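PDB 5OCP: periplasmic binding protein/LacI transcriptional regulator from Shewanella sp. ANA-3, which binds L-arabinofuranose in its alpha and beta forms and probably delivers the sugar from the periplasm to an arabinose ABC transporter. Local coordinates for residues 40-53 / 62-76. Sequence-based numbering, arbitrary orientation.
Sequences QKQENQIKAVRSFI and IAPVVETGWKPVLKE
Gln-42 and Gln-45, in the first turn of helix 42-54, reach across to the loop that leads from strand 59-62 towards helix 71-79. In this Rossmann-like N-terminal lobe of a periplasmic sugar-binding protein, the axes of segments 42-53 and 71-76 lie 10° apart, as expected of helices from successive beta-alpha-beta units on one face of a parallel sheet. The extended chain of Gln-42, with CG anti to the backbone N (chi1 174°), brings NE2 over one face of the Trp-70 indole. There NE2 makes a nearly straight hydrogen bond of 2.7 Å to Thr-68 O, which lies in the amide plane. Its OE1 accepts a bond from a water that also binds Thr-68 OG1. Gln-45 meets the same indole at its edge, the amide plane perpendicular to the ring; its OE1 takes Val-65 N on a lone pair (2.9 Å), while NE2 donates to Ala-63 O from above the carbonyl plane and also to Ser-6 OG. Trp-70 NE1 bonds Val-66 O. An alanine in place of Trp-70 would probably leave the Gln-42 amide without the surface beneath it and Val-66 O without that donor. Val-73 turns CG2 to Val-49 CG1 at 3.6 Å, and its CB meets Ile-46 CG2 at 4.1 Å. Arg-50 and Glu-76 close the contact with a two-pronged salt bridge, NE to OE1 at 2.8 Å and NH2 to OE2 at 2.6 Å.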
ATOM      1  N   GLN A  40      13.762  -2.825   2.105  1.00 14.55           N
ATOM      2  CA  GLN A  40      13.387  -2.831   0.676  1.00 16.18           C
ATOM      3  C   GLN A  40      13.953  -3.990  -0.169  1.00 18.72           C
ATOM      4  O   GLN A  40      13.707  -3.985  -1.389  1.00 21.41           O
ATOM      5  CB  GLN A  40      13.599  -1.490  -0.028  1.00 16.82           C
ATOM      6  CG  GLN A  40      13.478  -0.204   0.808  1.00 20.03           C
ATOM      7  CD  GLN A  40      12.188  -0.057   1.606  1.00 22.45           C
ATOM      8  OE1 GLN A  40      12.224   0.455   2.802  1.00 22.48           O
ATOM      9  NE2 GLN A  40      11.032  -0.459   0.969  1.00 18.73           N
ATOM     10  N   LYS A  41      14.701  -4.927   0.403  1.00 17.17           N
ATOM     11  CA  LYS A  41      15.384  -5.970  -0.395  1.00 16.75           C
ATOM     12  C   LYS A  41      14.765  -7.345  -0.201  1.00 14.80           C
ATOM     13  O   LYS A  41      14.718  -7.884   0.922  1.00 16.04           O
ATOM     14  CB  LYS A  41      16.874  -5.983  -0.099  1.00 21.84           C
ATOM     15  CG  LYS A  41      17.510  -4.638  -0.395  1.00 23.78           C
ATOM     16  CD  LYS A  41      18.978  -4.695  -0.012  1.00 32.82           C
ATOM     17  CE  LYS A  41      19.724  -3.471  -0.560  1.00 40.91           C
ATOM     18  NZ  LYS A  41      21.139  -3.833  -0.916  1.00 49.88           N
ATOM     19  N   GLN A  42      14.321  -7.988  -1.294  1.00 16.75           N
ATOM     20  CA  GLN A  42      13.738  -9.290  -1.187  1.00 16.08           C
ATOM     21  C   GLN A  42      14.699 -10.295  -0.551  1.00 17.09           C
ATOM     22  O   GLN A  42      14.334 -11.188   0.213  1.00 17.36           O
ATOM     23  CB  GLN A  42      13.261  -9.799  -2.579  1.00 17.19           C
ATOM     24  CG  GLN A  42      12.776 -11.266  -2.489  1.00 19.43           C
ATOM     25  CD  GLN A  42      12.173 -11.739  -3.764  1.00 20.01           C
ATOM     26  OE1 GLN A  42      12.575 -11.222  -4.817  1.00 19.85           O
ATOM     27  NE2 GLN A  42      11.157 -12.696  -3.701  1.00 19.56           N
ATOM     28  N   GLU A  43      15.979 -10.170  -0.878  1.00 17.31           N
ATOM     29  CA  GLU A  43      16.923 -11.053  -0.302  1.00 18.08           C
ATOM     30  C   GLU A  43      16.949 -11.035   1.196  1.00 16.27           C
ATOM     31  O   GLU A  43      17.124 -12.046   1.812  1.00 15.15           O
ATOM     32  CB  GLU A  43      18.340 -10.773  -0.865  1.00 26.16           C
ATOM     33  CG  GLU A  43      18.614 -11.643  -2.053  1.00 36.34           C
ATOM     34  CD  GLU A  43      18.428 -13.169  -1.743  1.00 47.92           C
ATOM     35  OE1 GLU A  43      17.826 -13.896  -2.584  1.00 49.65           O
ATOM     36  OE2 GLU A  43      18.802 -13.638  -0.614  1.00 62.04           O
ATOM     37  N   ASN A  44      16.737  -9.850   1.762  1.00 15.83           N
ATOM     38  CA  ASN A  44      16.629  -9.779   3.248  1.00 14.79           C
ATOM     39  C   ASN A  44      15.368 -10.433   3.799  1.00 14.07           C
ATOM     40  O   ASN A  44      15.371 -11.026   4.892  1.00 15.04           O
ATOM     41  CB  ASN A  44      16.763  -8.356   3.703  1.00 15.77           C
ATOM     42  CG  ASN A  44      18.140  -7.766   3.437  1.00 16.91           C
ATOM     43  OD1 ASN A  44      19.134  -8.514   3.401  1.00 16.93           O
ATOM     44  ND2 ASN A  44      18.233  -6.426   3.392  1.00 15.41           N
ATOM     45  N   GLN A  45      14.273 -10.365   3.018  1.00 13.48           N
ATOM     46  CA  GLN A  45      13.104 -11.114   3.426  1.00 13.81           C
ATOM     47  C   GLN A  45      13.343 -12.574   3.441  1.00 13.92           C
ATOM     48  O   GLN A  45      12.959 -13.268   4.383  1.00 14.36           O
ATOM     49  CB  GLN A  45      11.877 -10.821   2.543  1.00 13.56           C
ATOM     50  CG  GLN A  45      11.489  -9.370   2.498  1.00 14.56           C
ATOM     51  CD  GLN A  45      10.095  -9.093   1.974  1.00 14.38           C
ATOM     52  OE1 GLN A  45       9.938  -8.809   0.803  1.00 14.63           O
ATOM     53  NE2 GLN A  45       9.101  -9.183   2.846  1.00 13.35           N
ATOM     54  N   ILE A  46      13.988 -13.076   2.400  1.00 15.65           N
ATOM     55  CA  ILE A  46      14.266 -14.508   2.348  1.00 16.21           C
ATOM     56  C   ILE A  46      15.161 -14.986   3.506  1.00 15.75           C
ATOM     57  O   ILE A  46      14.931 -16.017   4.160  1.00 15.91           O
ATOM     58  CB  ILE A  46      14.826 -14.900   0.958  1.00 19.54           C
ATOM     59  CG1 ILE A  46      13.731 -14.667  -0.108  1.00 19.74           C
ATOM     60  CG2 ILE A  46      15.189 -16.395   0.976  1.00 19.28           C
ATOM     61  CD1 ILE A  46      14.292 -14.723  -1.503  1.00 21.64           C
ATOM     62  N   LYS A  47      16.145 -14.163   3.832  1.00 15.53           N
ATOM     63  CA  LYS A  47      16.950 -14.429   4.994  1.00 16.99           C
ATOM     64  C   LYS A  47      16.208 -14.472   6.318  1.00 15.89           C
ATOM     65  O   LYS A  47      16.419 -15.361   7.142  1.00 16.37           O
ATOM     66  CB  LYS A  47      18.107 -13.436   5.039  1.00 19.15           C
ATOM     67  CG  LYS A  47      19.147 -13.680   3.950  1.00 22.43           C
ATOM     68  CD  LYS A  47      20.375 -12.811   4.178  1.00 29.57           C
ATOM     69  CE  LYS A  47      21.527 -13.301   3.245  1.00 34.51           C
ATOM     70  NZ  LYS A  47      21.282 -12.768   1.877  1.00 36.40           N
ATOM     71  N   ALA A  48      15.328 -13.496   6.541  1.00 16.81           N
ATOM     72  CA  ALA A  48      14.481 -13.470   7.725  1.00 16.02           C
ATOM     73  C   ALA A  48      13.623 -14.712   7.826  1.00 14.71           C
ATOM     74  O   ALA A  48      13.551 -15.334   8.857  1.00 15.16           O
ATOM     75  CB  ALA A  48      13.580 -12.237   7.702  1.00 17.11           C
ATOM     76  N   VAL A  49      12.982 -15.081   6.718  1.00 15.14           N
ATOM     77  CA  VAL A  49      12.141 -16.263   6.683  1.00 16.32           C
ATOM     78  C   VAL A  49      12.932 -17.542   7.006  1.00 18.21           C
ATOM     79  O   VAL A  49      12.468 -18.379   7.817  1.00 18.46           O
ATOM     80  CB  VAL A  49      11.374 -16.392   5.371  1.00 17.22           C
ATOM     81  CG1 VAL A  49      10.615 -17.662   5.352  1.00 18.84           C
ATOM     82  CG2 VAL A  49      10.424 -15.237   5.163  1.00 17.56           C
ATOM     83  N   ARG A  50      14.144 -17.632   6.469  1.00 17.05           N
ATOM     84  CA  ARG A  50      15.017 -18.762   6.747  1.00 18.34           C
ATOM     85  C   ARG A  50      15.283 -18.809   8.251  1.00 18.89           C
ATOM     86  O   ARG A  50      15.207 -19.874   8.865  1.00 18.36           O
ATOM     87  CB  ARG A  50      16.331 -18.628   5.980  1.00 20.17           C
ATOM     88  CG  ARG A  50      16.171 -18.631   4.468  1.00 24.26           C
ATOM     89  CD  ARG A  50      17.259 -19.457   3.800  1.00 28.84           C
ATOM     90  NE  ARG A  50      16.747 -20.221   2.666  1.00 31.58           N
ATOM     91  CZ  ARG A  50      17.040 -19.961   1.396  1.00 32.77           C
ATOM     92  NH1 ARG A  50      17.846 -18.954   1.093  1.00 33.07           N
ATOM     93  NH2 ARG A  50      16.527 -20.710   0.429  1.00 38.77           N
ATOM     94  N   SER A  51      15.593 -17.656   8.844  1.00 16.89           N
ATOM     95  CA  SER A  51      15.842 -17.595  10.283  1.00 17.76           C
ATOM     96  C   SER A  51      14.650 -17.985  11.089  1.00 18.89           C
ATOM     97  O   SER A  51      14.746 -18.739  12.060  1.00 18.96           O
ATOM     98  CB  SER A  51      16.368 -16.198  10.661  1.00 20.16           C
ATOM     99  OG  SER A  51      16.600 -16.107  12.029  1.00 21.65           O
ATOM    100  N   PHE A  52      13.473 -17.523  10.659  1.00 16.93           N
ATOM    101  CA  PHE A  52      12.273 -17.977  11.341  1.00 15.47           C
ATOM    102  C   PHE A  52      12.099 -19.491  11.313  1.00 14.76           C
ATOM    103  O   PHE A  52      11.681 -20.060  12.347  1.00 15.92           O
ATOM    104  CB  PHE A  52      10.991 -17.408  10.679  1.00 15.20           C
ATOM    105  CG  PHE A  52      10.889 -15.929  10.710  1.00 16.05           C
ATOM    106  CD1 PHE A  52      11.402 -15.192  11.736  1.00 15.32           C
ATOM    107  CD2 PHE A  52      10.136 -15.279   9.711  1.00 15.13           C
ATOM    108  CE1 PHE A  52      11.312 -13.813  11.763  1.00 17.96           C
ATOM    109  CE2 PHE A  52      10.007 -13.916   9.761  1.00 17.52           C
ATOM    110  CZ  PHE A  52      10.597 -13.185  10.747  1.00 16.33           C
ATOM    111  N   ILE A  53      12.389 -20.117  10.186  1.00 16.81           N
ATOM    112  CA  ILE A  53      12.292 -21.572  10.065  1.00 17.13           C
ATOM    113  C   ILE A  53      13.362 -22.253  10.977  1.00 18.54           C
ATOM    114  O   ILE A  53      13.017 -23.101  11.780  1.00 20.06           O
ATOM    115  CB  ILE A  53      12.514 -22.003   8.636  1.00 20.17           C
ATOM    116  CG1 ILE A  53      11.323 -21.582   7.722  1.00 22.50           C
ATOM    117  CG2 ILE A  53      12.634 -23.524   8.514  1.00 20.61           C
ATOM    118  CD1 ILE A  53      11.628 -21.642   6.256  1.00 21.95           C
ATOM    119  N   ILE A  62       4.354 -13.123   5.697  1.00 12.21           N
ATOM    120  CA  ILE A  62       5.229 -12.440   4.699  1.00 12.24           C
ATOM    121  C   ILE A  62       4.437 -11.317   3.941  1.00 13.87           C
ATOM    122  O   ILE A  62       3.344 -11.621   3.444  1.00 13.07           O
ATOM    123  CB  ILE A  62       5.834 -13.393   3.641  1.00 13.25           C
ATOM    124  CG1 ILE A  62       6.590 -14.524   4.281  1.00 13.54           C
ATOM    125  CG2 ILE A  62       6.629 -12.596   2.605  1.00 12.88           C
ATOM    126  CD1 ILE A  62       7.011 -15.587   3.281  1.00 14.79           C
ATOM    127  N   ALA A  63       4.922 -10.052   3.952  1.00 12.14           N
ATOM    128  CA  ALA A  63       4.419  -9.000   3.135  1.00 12.09           C
ATOM    129  C   ALA A  63       5.427  -8.919   1.983  1.00 12.31           C
ATOM    130  O   ALA A  63       6.506  -8.352   2.150  1.00 12.24           O
ATOM    131  CB  ALA A  63       4.376  -7.660   3.882  1.00 12.56           C
ATOM    132  N   PRO A  64       5.149  -9.556   0.844  1.00 13.82           N
ATOM    133  CA  PRO A  64       6.250  -9.710  -0.125  1.00 13.34           C
ATOM    134  C   PRO A  64       6.543  -8.472  -0.969  1.00 11.88           C
ATOM    135  O   PRO A  64       5.626  -7.835  -1.492  1.00 13.42           O
ATOM    136  CB  PRO A  64       5.726 -10.843  -0.999  1.00 14.29           C
ATOM    137  CG  PRO A  64       4.229 -10.598  -1.016  1.00 15.04           C
ATOM    138  CD  PRO A  64       3.941 -10.283   0.406  1.00 14.40           C
ATOM    139  N   VAL A  65       7.809  -8.066  -1.070  1.00 13.72           N
ATOM    140  CA  VAL A  65       8.128  -6.818  -1.806  1.00 13.22           C
ATOM    141  C   VAL A  65       7.786  -6.859  -3.300  1.00 13.86           C
ATOM    142  O   VAL A  65       7.277  -5.889  -3.869  1.00 14.69           O
ATOM    143  CB  VAL A  65       9.615  -6.359  -1.541  1.00 13.81           C
ATOM    144  CG1 VAL A  65      10.632  -7.405  -1.988  1.00 15.10           C
ATOM    145  CG2 VAL A  65       9.823  -4.954  -2.081  1.00 13.95           C
ATOM    146  N   VAL A  66       8.080  -8.039  -3.880  1.00 13.89           N
ATOM    147  CA  VAL A  66       7.775  -8.330  -5.286  1.00 14.64           C
ATOM    148  C   VAL A  66       7.178  -9.710  -5.317  1.00 13.99           C
ATOM    149  O   VAL A  66       7.132 -10.417  -4.282  1.00 15.54           O
ATOM    150  CB  VAL A  66       9.032  -8.229  -6.214  1.00 17.89           C
ATOM    151  CG1 VAL A  66       9.548  -6.774  -6.174  1.00 18.24           C
ATOM    152  CG2 VAL A  66      10.105  -9.246  -5.838  1.00 17.63           C
ATOM    153  N   GLU A  67       6.648 -10.071  -6.484  1.00 15.61           N
ATOM    154  CA  GLU A  67       5.829 -11.263  -6.621  1.00 16.00           C
ATOM    155  C   GLU A  67       6.665 -12.512  -6.961  1.00 16.29           C
ATOM    156  O   GLU A  67       6.196 -13.602  -6.681  1.00 16.94           O
ATOM    157  CB  GLU A  67       4.746 -11.058  -7.672  1.00 17.77           C
ATOM    158  CG  GLU A  67       3.812  -9.911  -7.445  1.00 18.52           C
ATOM    159  CD  GLU A  67       2.717  -9.760  -8.466  1.00 20.75           C
ATOM    160  OE1 GLU A  67       2.978 -10.023  -9.702  1.00 23.19           O
ATOM    161  OE2 GLU A  67       1.608  -9.283  -8.057  1.00 20.71           O
ATOM    162  N   THR A  68       7.816 -12.362  -7.570  1.00 16.01           N
ATOM    163  CA  THR A  68       8.602 -13.489  -8.032  1.00 18.73           C
ATOM    164  C   THR A  68       9.588 -13.957  -6.981  1.00 20.09           C
ATOM    165  O   THR A  68       9.959 -13.172  -6.113  1.00 19.63           O
ATOM    166  CB  THR A  68       9.410 -13.017  -9.264  1.00 19.62           C
ATOM    167  OG1 THR A  68      10.104 -11.789  -8.974  1.00 24.62           O
ATOM    168  CG2 THR A  68       8.430 -12.674 -10.364  1.00 22.15           C
ATOM    169  N   GLY A  69      10.062 -15.204  -7.092  1.00 18.96           N
ATOM    170  CA  GLY A  69      11.279 -15.655  -6.401  1.00 19.43           C
ATOM    171  C   GLY A  69      11.055 -16.268  -5.050  1.00 18.57           C
ATOM    172  O   GLY A  69      12.008 -16.458  -4.280  1.00 21.47           O
ATOM    173  N   TRP A  70       9.810 -16.549  -4.717  1.00 17.39           N
ATOM    174  CA  TRP A  70       9.462 -17.069  -3.405  1.00 18.58           C
ATOM    175  C   TRP A  70       9.416 -18.586  -3.268  1.00 16.66           C
ATOM    176  O   TRP A  70       9.353 -19.110  -2.133  1.00 18.91           O
ATOM    177  CB  TRP A  70       8.117 -16.510  -2.901  1.00 17.56           C
ATOM    178  CG  TRP A  70       8.200 -14.995  -2.754  1.00 17.70           C
ATOM    179  CD1 TRP A  70       7.774 -14.092  -3.638  1.00 16.21           C
ATOM    180  CD2 TRP A  70       8.765 -14.269  -1.646  1.00 16.31           C
ATOM    181  NE1 TRP A  70       7.996 -12.809  -3.163  1.00 18.93           N
ATOM    182  CE2 TRP A  70       8.610 -12.904  -1.933  1.00 17.63           C
ATOM    183  CE3 TRP A  70       9.338 -14.643  -0.429  1.00 18.65           C
ATOM    184  CZ2 TRP A  70       9.058 -11.906  -1.068  1.00 16.34           C
ATOM    185  CZ3 TRP A  70       9.759 -13.653   0.417  1.00 18.15           C
ATOM    186  CH2 TRP A  70       9.590 -12.292   0.103  1.00 16.38           C
ATOM    187  N   LYS A  71       9.331 -19.307  -4.364  1.00 21.09           N
ATOM    188  CA  LYS A  71       9.052 -20.735  -4.250  1.00 21.29           C
ATOM    189  C   LYS A  71      10.017 -21.574  -3.404  1.00 19.68           C
ATOM    190  O   LYS A  71       9.605 -22.381  -2.527  1.00 21.76           O
ATOM    191  CB  LYS A  71       8.944 -21.354  -5.678  1.00 27.70           C
ATOM    192  CG  LYS A  71       8.546 -22.831  -5.660  1.00 34.54           C
ATOM    193  CD  LYS A  71       7.920 -23.356  -6.953  1.00 37.00           C
ATOM    194  CE  LYS A  71       8.799 -23.089  -8.177  1.00 44.08           C
ATOM    195  NZ  LYS A  71       8.677 -24.152  -9.235  1.00 49.68           N
ATOM    196  N   PRO A  72      11.310 -21.339  -3.577  1.00 21.67           N
ATOM    197  CA  PRO A  72      12.266 -22.132  -2.754  1.00 20.70           C
ATOM    198  C   PRO A  72      12.050 -21.971  -1.267  1.00 22.63           C
ATOM    199  O   PRO A  72      11.952 -22.987  -0.548  1.00 20.14           O
ATOM    200  CB  PRO A  72      13.622 -21.626  -3.195  1.00 23.37           C
ATOM    201  CG  PRO A  72      13.409 -21.076  -4.545  1.00 23.56           C
ATOM    202  CD  PRO A  72      11.998 -20.492  -4.539  1.00 23.38           C
ATOM    203  N   VAL A  73      11.944 -20.694  -0.785  1.00 20.16           N
ATOM    204  CA  VAL A  73      11.743 -20.502   0.654  1.00 18.17           C
ATOM    205  C   VAL A  73      10.406 -21.009   1.132  1.00 18.38           C
ATOM    206  O   VAL A  73      10.314 -21.548   2.225  1.00 18.24           O
ATOM    207  CB  VAL A  73      12.118 -19.054   1.121  1.00 20.38           C
ATOM    208  CG1 VAL A  73      11.019 -18.003   0.789  1.00 19.65           C
ATOM    209  CG2 VAL A  73      12.490 -19.071   2.575  1.00 20.12           C
ATOM    210  N   LEU A  74       9.330 -20.899   0.326  1.00 17.82           N
ATOM    211  CA  LEU A  74       8.067 -21.418   0.715  1.00 16.96           C
ATOM    212  C   LEU A  74       8.100 -22.929   0.828  1.00 15.93           C
ATOM    213  O   LEU A  74       7.521 -23.494   1.721  1.00 17.51           O
ATOM    214  CB  LEU A  74       6.946 -21.000  -0.266  1.00 16.71           C
ATOM    215  CG  LEU A  74       6.676 -19.496  -0.103  1.00 18.97           C
ATOM    216  CD1 LEU A  74       5.747 -18.989  -1.180  1.00 20.26           C
ATOM    217  CD2 LEU A  74       6.152 -19.151   1.261  1.00 21.67           C
ATOM    218  N   LYS A  75       8.838 -23.558  -0.060  1.00 21.77           N
ATOM    219  CA  LYS A  75       8.980 -25.049   0.028  1.00 23.39           C
ATOM    220  C   LYS A  75       9.715 -25.496   1.292  1.00 22.42           C
ATOM    221  O   LYS A  75       9.293 -26.417   1.972  1.00 22.45           O
ATOM    222  CB  LYS A  75       9.657 -25.570  -1.233  1.00 25.45           C
ATOM    223  CG  LYS A  75       8.716 -25.729  -2.402  1.00 29.31           C
ATOM    224  CD  LYS A  75       9.462 -25.874  -3.706  1.00 37.48           C
ATOM    225  CE  LYS A  75      10.324 -27.120  -3.738  1.00 44.60           C
ATOM    226  NZ  LYS A  75      10.645 -27.506  -5.159  1.00 49.20           N
ATOM    227  N   GLU A  76      10.694 -24.701   1.680  1.00 21.98           N
ATOM    228  CA  GLU A  76      11.374 -24.898   2.948  1.00 22.81           C
ATOM    229  C   GLU A  76      10.453 -24.797   4.140  1.00 22.11           C
ATOM    230  O   GLU A  76      10.522 -25.604   5.077  1.00 23.03           O
ATOM    231  CB  GLU A  76      12.539 -23.905   3.090  1.00 25.76           C
ATOM    232  CG  GLU A  76      13.741 -24.205   2.191  1.00 30.36           C
ATOM    233  CD  GLU A  76      14.761 -23.084   2.114  1.00 37.33           C
ATOM    234  OE1 GLU A  76      14.886 -22.313   3.067  1.00 36.20           O
ATOM    235  OE2 GLU A  76      15.475 -22.981   1.078  1.00 42.79           O
TER
HETATM  236  O   HOH W   1      12.327 -11.965  -7.522  1.00 21.00           O